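Local coordinates for protein vacuolar aminopeptidase 1 (Saccharomyces cerevisiae, PDB 5JGF) that removes N-terminal amino acids from peptides and proteins in the vacuole as a zinc-dependent aminopeptidase, and is the major cargo of the cytoplasm-to-vacuole targeting pathway, at residues Phe18-Pro23 with Val243-Ile248; Arg260-Leu265 with Ser436-Arg441. All blocks are in the same frame, centred on the assembly; numbering follows the deposited sequence.

Contact 1 of 2, residues Phe18-Pro23 with Val243-Ile248; sequences FIYKNP and VQKGTI
The phenol ring of Tyr-20 lies against the side chain of Lys-245, where the last turn of helix 7-21 packs on the connection from strand 233-242 of the six-stranded antiparallel sheet to strand 247-249 of the three-stranded one. A CH-pi contact carries this meeting: Lys-245 CB stands over one ring face, 3.9 Å from the centroid of the Tyr-20 ring and 24° off its normal. Lys-245 CB is displaced toward the rim, 3.6 Å from Tyr-20 CD1, while Lys-245 CG and CD continue past Tyr-20 CG and Tyr-20 CD2, the two side chains crossing nearly at right angles. At the edge of the ring, in its plane, the carbonyl oxygen of Val-243 approaches Tyr-20 CE1 to 3.3 Å. A water bound to Tyr-20 OH at 2.7 Å donates to Val-243 O, likewise 2.7 Å away. Replacing Tyr-20 by alanine would probably leave the Lys-245 methylenes without their flat partner and deprive the bridging water of its link to the helix. The ring reaches the connection because Tyr-20 CG is anti to the backbone N (chi1 -176°), and Thr-156 and Pro-157 also touch it. Beyond the ring, the amine of Lys-245 returns to the helix in a salt bridge with Asp-17. The helix finishes here, and Asn-22 ND2 donates in the carbonyl plane to Phe-18 O at 2.9 Å.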
loop_
_atom_site.group_PDB
_atom_site.type_symbol
_atom_site.label_atom_id
_atom_site.label_comp_id
_atom_site.label_asym_id
_atom_site.label_seq_id
_atom_site.Cartn_x
_atom_site.Cartn_y
_atom_site.Cartn_z
ATOM N N PHE D 18 -7.905 5.782 53.276
ATOM C CA PHE D 18 -6.572 5.188 53.209
ATOM C C PHE D 18 -5.898 5.551 51.887
ATOM O O PHE D 18 -4.752 6.001 51.862
ATOM C CB PHE D 18 -6.693 3.662 53.359
ATOM C CG PHE D 18 -5.550 2.882 52.760
ATOM C CD1 PHE D 18 -4.279 2.926 53.322
ATOM C CD2 PHE D 18 -5.763 2.068 51.650
ATOM C CE1 PHE D 18 -3.232 2.164 52.787
ATOM C CE2 PHE D 18 -4.730 1.305 51.108
ATOM C CZ PHE D 18 -3.460 1.351 51.677
ATOM N N ILE D 19 -6.619 5.365 50.787
ATOM C CA ILE D 19 -6.079 5.674 49.468
ATOM C C ILE D 19 -5.748 7.159 49.339
ATOM O O ILE D 19 -4.692 7.527 48.828
ATOM C CB ILE D 19 -7.087 5.278 48.359
ATOM C CG1 ILE D 19 -7.185 3.751 48.268
ATOM C CG2 ILE D 19 -6.678 5.901 47.022
ATOM C CD1 ILE D 19 -5.911 3.065 47.782
ATOM N N TYR D 20 -6.659 8.001 49.817
ATOM C CA TYR D 20 -6.506 9.451 49.751
ATOM C C TYR D 20 -5.379 9.999 50.630
ATOM O O TYR D 20 -4.643 10.897 50.223
ATOM C CB TYR D 20 -7.831 10.115 50.144
ATOM C CG TYR D 20 -7.853 11.623 50.018
ATOM C CD1 TYR D 20 -7.708 12.243 48.775
ATOM C CD2 TYR D 20 -8.056 12.430 51.137
ATOM C CE1 TYR D 20 -7.769 13.628 48.648
ATOM C CE2 TYR D 20 -8.116 13.819 51.023
ATOM C CZ TYR D 20 -7.974 14.410 49.778
ATOM O OH TYR D 20 -8.049 15.779 49.661
ATOM N N LYS D 21 -5.237 9.454 51.833
ATOM C CA LYS D 21 -4.210 9.935 52.752
ATOM C C LYS D 21 -2.825 9.324 52.577
ATOM O O LYS D 21 -1.866 9.797 53.179
ATOM C CB LYS D 21 -4.677 9.733 54.197
ATOM C CG LYS D 21 -5.879 10.587 54.569
ATOM C CD LYS D 21 -6.396 10.248 55.960
ATOM C CE LYS D 21 -7.567 11.141 56.348
ATOM N NZ LYS D 21 -8.133 10.762 57.674
ATOM N N ASN D 22 -2.714 8.289 51.749
ATOM C CA ASN D 22 -1.432 7.620 51.529
ATOM C C ASN D 22 -1.236 7.376 50.031
ATOM O O ASN D 22 -1.289 6.245 49.558
ATOM C CB ASN D 22 -1.430 6.300 52.298
ATOM C CG ASN D 22 -1.713 6.502 53.774
ATOM O OD1 ASN D 22 -0.826 6.878 54.536
ATOM N ND2 ASN D 22 -2.963 6.286 54.176
ATOM N N PRO D 23 -0.976 8.450 49.276
ATOM C CA PRO D 23 -0.776 8.428 47.823
ATOM C C PRO D 23 0.394 7.646 47.241
ATOM O O PRO D 23 0.274 7.089 46.150
ATOM C CB PRO D 23 -0.708 9.910 47.472
ATOM C CG PRO D 23 -0.026 10.490 48.678
ATOM C CD PRO D 23 -0.758 9.808 49.810
ATOM N N VAL D 243 -5.146 13.662 42.925
ATOM C CA VAL D 243 -5.577 14.054 44.265
ATOM C C VAL D 243 -7.087 13.992 44.454
ATOM O O VAL D 243 -7.591 14.404 45.497
ATOM C CB VAL D 243 -5.121 15.490 44.627
ATOM C CG1 VAL D 243 -3.613 15.558 44.696
ATOM C CG2 VAL D 243 -5.667 16.482 43.615
ATOM N N GLN D 244 -7.819 13.497 43.458
ATOM C CA GLN D 244 -9.269 13.415 43.608
ATOM C C GLN D 244 -9.622 12.277 44.559
ATOM O O GLN D 244 -9.339 11.109 44.290
ATOM C CB GLN D 244 -9.962 13.193 42.260
ATOM C CG GLN D 244 -11.489 13.123 42.382
ATOM C CD GLN D 244 -12.186 12.933 41.046
ATOM O OE1 GLN D 244 -11.619 12.366 40.113
ATOM N NE2 GLN D 244 -13.435 13.387 40.958
ATOM N N LYS D 245 -10.244 12.628 45.680
ATOM C CA LYS D 245 -10.624 11.638 46.678
ATOM C C LYS D 245 -11.626 10.638 46.112
ATOM O O LYS D 245 -12.459 10.985 45.270
ATOM C CB LYS D 245 -11.222 12.341 47.902
ATOM C CG LYS D 245 -11.592 11.407 49.041
ATOM C CD LYS D 245 -12.067 12.193 50.257
ATOM C CE LYS D 245 -12.632 11.266 51.319
ATOM N NZ LYS D 245 -11.867 11.337 52.594
ATOM N N GLY D 246 -11.526 9.395 46.568
ATOM C CA GLY D 246 -12.435 8.357 46.114
ATOM C C GLY D 246 -13.865 8.671 46.512
ATOM O O GLY D 246 -14.104 9.482 47.412
ATOM N N THR D 247 -14.821 8.023 45.854
ATOM C CA THR D 247 -16.227 8.265 46.133
ATOM C C THR D 247 -17.088 7.026 45.910
ATOM O O THR D 247 -16.775 6.175 45.074
ATOM C CB THR D 247 -16.785 9.369 45.206
ATOM O OG1 THR D 247 -15.921 10.511 45.237
ATOM C CG2 THR D 247 -18.183 9.782 45.650
ATOM N N ILE D 248 -18.173 6.923 46.671
ATOM C CA ILE D 248 -19.107 5.824 46.490
ATOM C C ILE D 248 -19.997 6.327 45.358
ATOM O O ILE D 248 -20.484 7.455 45.412
ATOM C CB ILE D 248 -19.954 5.584 47.761
ATOM C CG1 ILE D 248 -19.061 5.039 48.875
ATOM C CG2 ILE D 248 -21.096 4.618 47.463
ATOM C CD1 ILE D 248 -18.313 3.761 48.499
HETATM O O HOH W 1 -8.163 16.475 47.103
#

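Contact 2 of 2, residues Arg260-Leu265 with Ser436-Arg441; sequences RLDDRL and SMHSIR. With ZN (zinc ion), chain L; ZN (zinc ion), chain K.
Asp-262 and His-438 converge on one zinc ion, and this shared metal joins helix 261-278 to the loop that follows strand 426-434. Asp-262 OD2 and His-438 NE2 bind it at 2.0 and 2.1 Å respectively, with Glu-299 as a further ligand. The carboxylate and imidazole planes are only 14° apart, and OD2 lies at the ring edge near its plane. Asp-262 OD1 binds the second zinc, also held by His-91 and Asp-344, which makes Asp-262 the bridging carboxylate of a co-catalytic dizinc centre. With chi1 at 178° the carboxylate carbon of Asp-262 sits trans to its own backbone N, which places an oxygen on each zinc, and a cis peptide bond joins the residue to Asp-263, as in other aminopeptidases of this clan. Met-437 lies alongside the carboxylate, its CG 3.4 Å and its SD 3.5 Å from Asp-262 OD2. Arg-260 contributes mainly through its backbone: water links Arg-260 N, 3.0 Å away, to Ser-439 O, while its guanidinium turns off to the carbonyls of Ile-19 and Asp-242. The loop itself folds as a type II turn from Ser-436 to Ser-439, followed by an ST turn in which Arg-441 N donates to Ser-439 OG. Val-345 of strand 339-347 touches both Asp-262 and Met-437, Gln-434 of strand 426-434 meets Leu-261 and Asp-262, and Phe-15 of helix 7-21 packs against Leu-261 and Leu-265.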
loop_
_atom_site.group_PDB
_atom_site.type_symbol
_atom_site.label_atom_id
_atom_site.label_comp_id
_atom_site.label_asym_id
_atom_site.label_seq_id
_atom_site.Cartn_x
_atom_site.Cartn_y
_atom_site.Cartn_z
ATOM N N ARG D 260 -5.522 4.225 42.105
ATOM C CA ARG D 260 -4.563 3.258 42.618
ATOM C C ARG D 260 -5.129 2.007 43.302
ATOM O O ARG D 260 -4.564 1.529 44.285
ATOM C CB ARG D 260 -3.602 4.011 43.554
ATOM C CG ARG D 260 -3.065 5.318 42.925
ATOM C CD ARG D 260 -2.187 6.150 43.867
ATOM N NE ARG D 260 -2.920 6.757 44.981
ATOM C CZ ARG D 260 -3.560 7.924 44.933
ATOM N NH1 ARG D 260 -4.189 8.378 46.013
ATOM N NH2 ARG D 260 -3.570 8.648 43.820
ATOM N N LEU D 261 -6.228 1.468 42.774
ATOM C CA LEU D 261 -6.833 0.258 43.338
ATOM C C LEU D 261 -5.910 -0.959 43.176
ATOM O O LEU D 261 -5.841 -1.819 44.043
ATOM C CB LEU D 261 -8.191 -0.023 42.676
ATOM C CG LEU D 261 -9.331 0.975 42.887
ATOM C CD1 LEU D 261 -10.611 0.410 42.284
ATOM C CD2 LEU D 261 -9.529 1.230 44.383
ATOM N N ASP D 262 -5.211 -1.026 42.053
ATOM C CA ASP D 262 -4.281 -2.111 41.773
ATOM C C ASP D 262 -2.921 -1.722 42.370
ATOM O O ASP D 262 -2.293 -0.793 41.868
ATOM C CB ASP D 262 -4.155 -2.249 40.247
ATOM C CG ASP D 262 -3.176 -3.328 39.810
ATOM O OD1 ASP D 262 -2.635 -4.054 40.661
ATOM O OD2 ASP D 262 -2.960 -3.472 38.585
ATOM N N ASP D 263 -2.459 -2.369 43.445
ATOM C CA ASP D 263 -3.128 -3.479 44.138
ATOM C C ASP D 263 -3.344 -3.124 45.627
ATOM O O ASP D 263 -3.323 -3.992 46.498
ATOM C CB ASP D 263 -2.245 -4.741 43.982
ATOM C CG ASP D 263 -2.861 -6.002 44.587
ATOM O OD1 ASP D 263 -4.099 -6.149 44.563
ATOM O OD2 ASP D 263 -2.102 -6.872 45.077
ATOM N N ARG D 264 -3.552 -1.846 45.919
ATOM C CA ARG D 264 -3.749 -1.422 47.303
ATOM C C ARG D 264 -5.112 -1.879 47.808
ATOM O O ARG D 264 -5.369 -1.916 49.016
ATOM C CB ARG D 264 -3.578 0.099 47.400
ATOM C CG ARG D 264 -2.115 0.493 47.200
ATOM C CD ARG D 264 -1.865 1.958 46.877
ATOM N NE ARG D 264 -0.450 2.118 46.552
ATOM C CZ ARG D 264 0.139 3.270 46.249
ATOM N NH1 ARG D 264 -0.566 4.391 46.228
ATOM N NH2 ARG D 264 1.434 3.299 45.950
ATOM N N LEU D 265 -5.990 -2.252 46.877
ATOM C CA LEU D 265 -7.316 -2.758 47.246
ATOM C C LEU D 265 -7.133 -4.098 47.979
ATOM O O LEU D 265 -7.663 -4.299 49.076
ATOM C CB LEU D 265 -8.177 -2.947 45.987
ATOM C CG LEU D 265 -9.566 -3.578 46.115
ATOM C CD1 LEU D 265 -10.392 -2.852 47.177
ATOM C CD2 LEU D 265 -10.259 -3.513 44.756
ATOM N N SER D 436 -11.518 -1.007 34.861
ATOM C CA SER D 436 -10.495 -0.045 34.472
ATOM C C SER D 436 -9.143 -0.169 35.161
ATOM O O SER D 436 -8.572 0.837 35.589
ATOM C CB SER D 436 -11.041 1.369 34.701
ATOM O OG SER D 436 -12.357 1.499 34.180
ATOM N N MET D 437 -8.622 -1.383 35.265
ATOM C CA MET D 437 -7.324 -1.569 35.896
ATOM C C MET D 437 -6.293 -0.705 35.158
ATOM O O MET D 437 -6.332 -0.587 33.933
ATOM C CB MET D 437 -6.919 -3.043 35.836
ATOM C CG MET D 437 -5.832 -3.419 36.818
ATOM S SD MET D 437 -5.399 -5.150 36.689
ATOM C CE MET D 437 -6.919 -5.930 37.244
ATOM N N HIS D 438 -5.394 -0.093 35.923
ATOM C CA HIS D 438 -4.331 0.773 35.408
ATOM C C HIS D 438 -4.761 2.155 34.935
ATOM O O HIS D 438 -3.952 2.917 34.400
ATOM C CB HIS D 438 -3.530 0.072 34.309
ATOM C CG HIS D 438 -2.623 -0.999 34.829
ATOM N ND1 HIS D 438 -1.660 -1.607 34.052
ATOM C CD2 HIS D 438 -2.534 -1.571 36.055
ATOM C CE1 HIS D 438 -1.016 -2.507 34.776
ATOM N NE2 HIS D 438 -1.528 -2.504 35.993
ATOM N N SER D 439 -6.030 2.486 35.120
ATOM C CA SER D 439 -6.489 3.823 34.774
ATOM C C SER D 439 -5.990 4.694 35.927
ATOM O O SER D 439 -5.487 4.176 36.926
ATOM C CB SER D 439 -8.019 3.885 34.740
ATOM O OG SER D 439 -8.457 5.237 34.706
ATOM N N ILE D 440 -6.118 6.008 35.804
ATOM C CA ILE D 440 -5.698 6.877 36.894
ATOM C C ILE D 440 -6.805 6.855 37.961
ATOM O O ILE D 440 -6.567 7.166 39.129
ATOM C CB ILE D 440 -5.433 8.320 36.404
ATOM C CG1 ILE D 440 -4.689 9.097 37.496
ATOM C CG2 ILE D 440 -6.741 9.004 36.018
ATOM C CD1 ILE D 440 -4.237 10.482 37.080
ATOM N N ARG D 441 -8.015 6.475 37.559
ATOM C CA ARG D 441 -9.133 6.379 38.505
ATOM C C ARG D 441 -9.984 5.171 38.125
ATOM O O ARG D 441 -10.684 5.176 37.105
ATOM C CB ARG D 441 -9.973 7.661 38.494
ATOM C CG ARG D 441 -10.993 7.763 39.642
ATOM C CD ARG D 441 -11.671 9.128 39.622
ATOM N NE ARG D 441 -12.687 9.318 40.661
ATOM C CZ ARG D 441 -12.433 9.560 41.946
ATOM N NH1 ARG D 441 -13.436 9.726 42.798
ATOM N NH2 ARG D 441 -11.183 9.631 42.386
HETATM ZN ZN ZN L . -1.140 -3.676 37.748
HETATM ZN ZN ZN K . -1.650 -5.751 40.348
HETATM O O HOH W 2 -6.560 3.700 39.385
HETATM O O HOH W 3 -5.969 0.635 39.141
HETATM O O HOH W 4 -3.398 -6.559 38.887
HETATM O O HOH W 5 -0.471 -5.421 38.709
#

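The two contacts lie about 12 Å apart, centre to centre, and arginines of contact 2 join them by donating to backbone carbonyls of contact 1. Arg-264 NH1 reaches Pro-23 O at 2.8 Å, tying the loop just after helix 7-21 to helix 261-278. Between the other two segments, Arg-441 NH1 lies 2.9 Å from Lys-245 O and also forms a salt bridge with Asp-131 of a neighbouring subunit. Contact 2 supplies two ligands of the dizinc centre, whose zinc ions are 3.4 Å apart, whereas contact 1 is structural packing away from it. His-169 of the neighbouring subunit, probably substrate-binding, packs on Met-437.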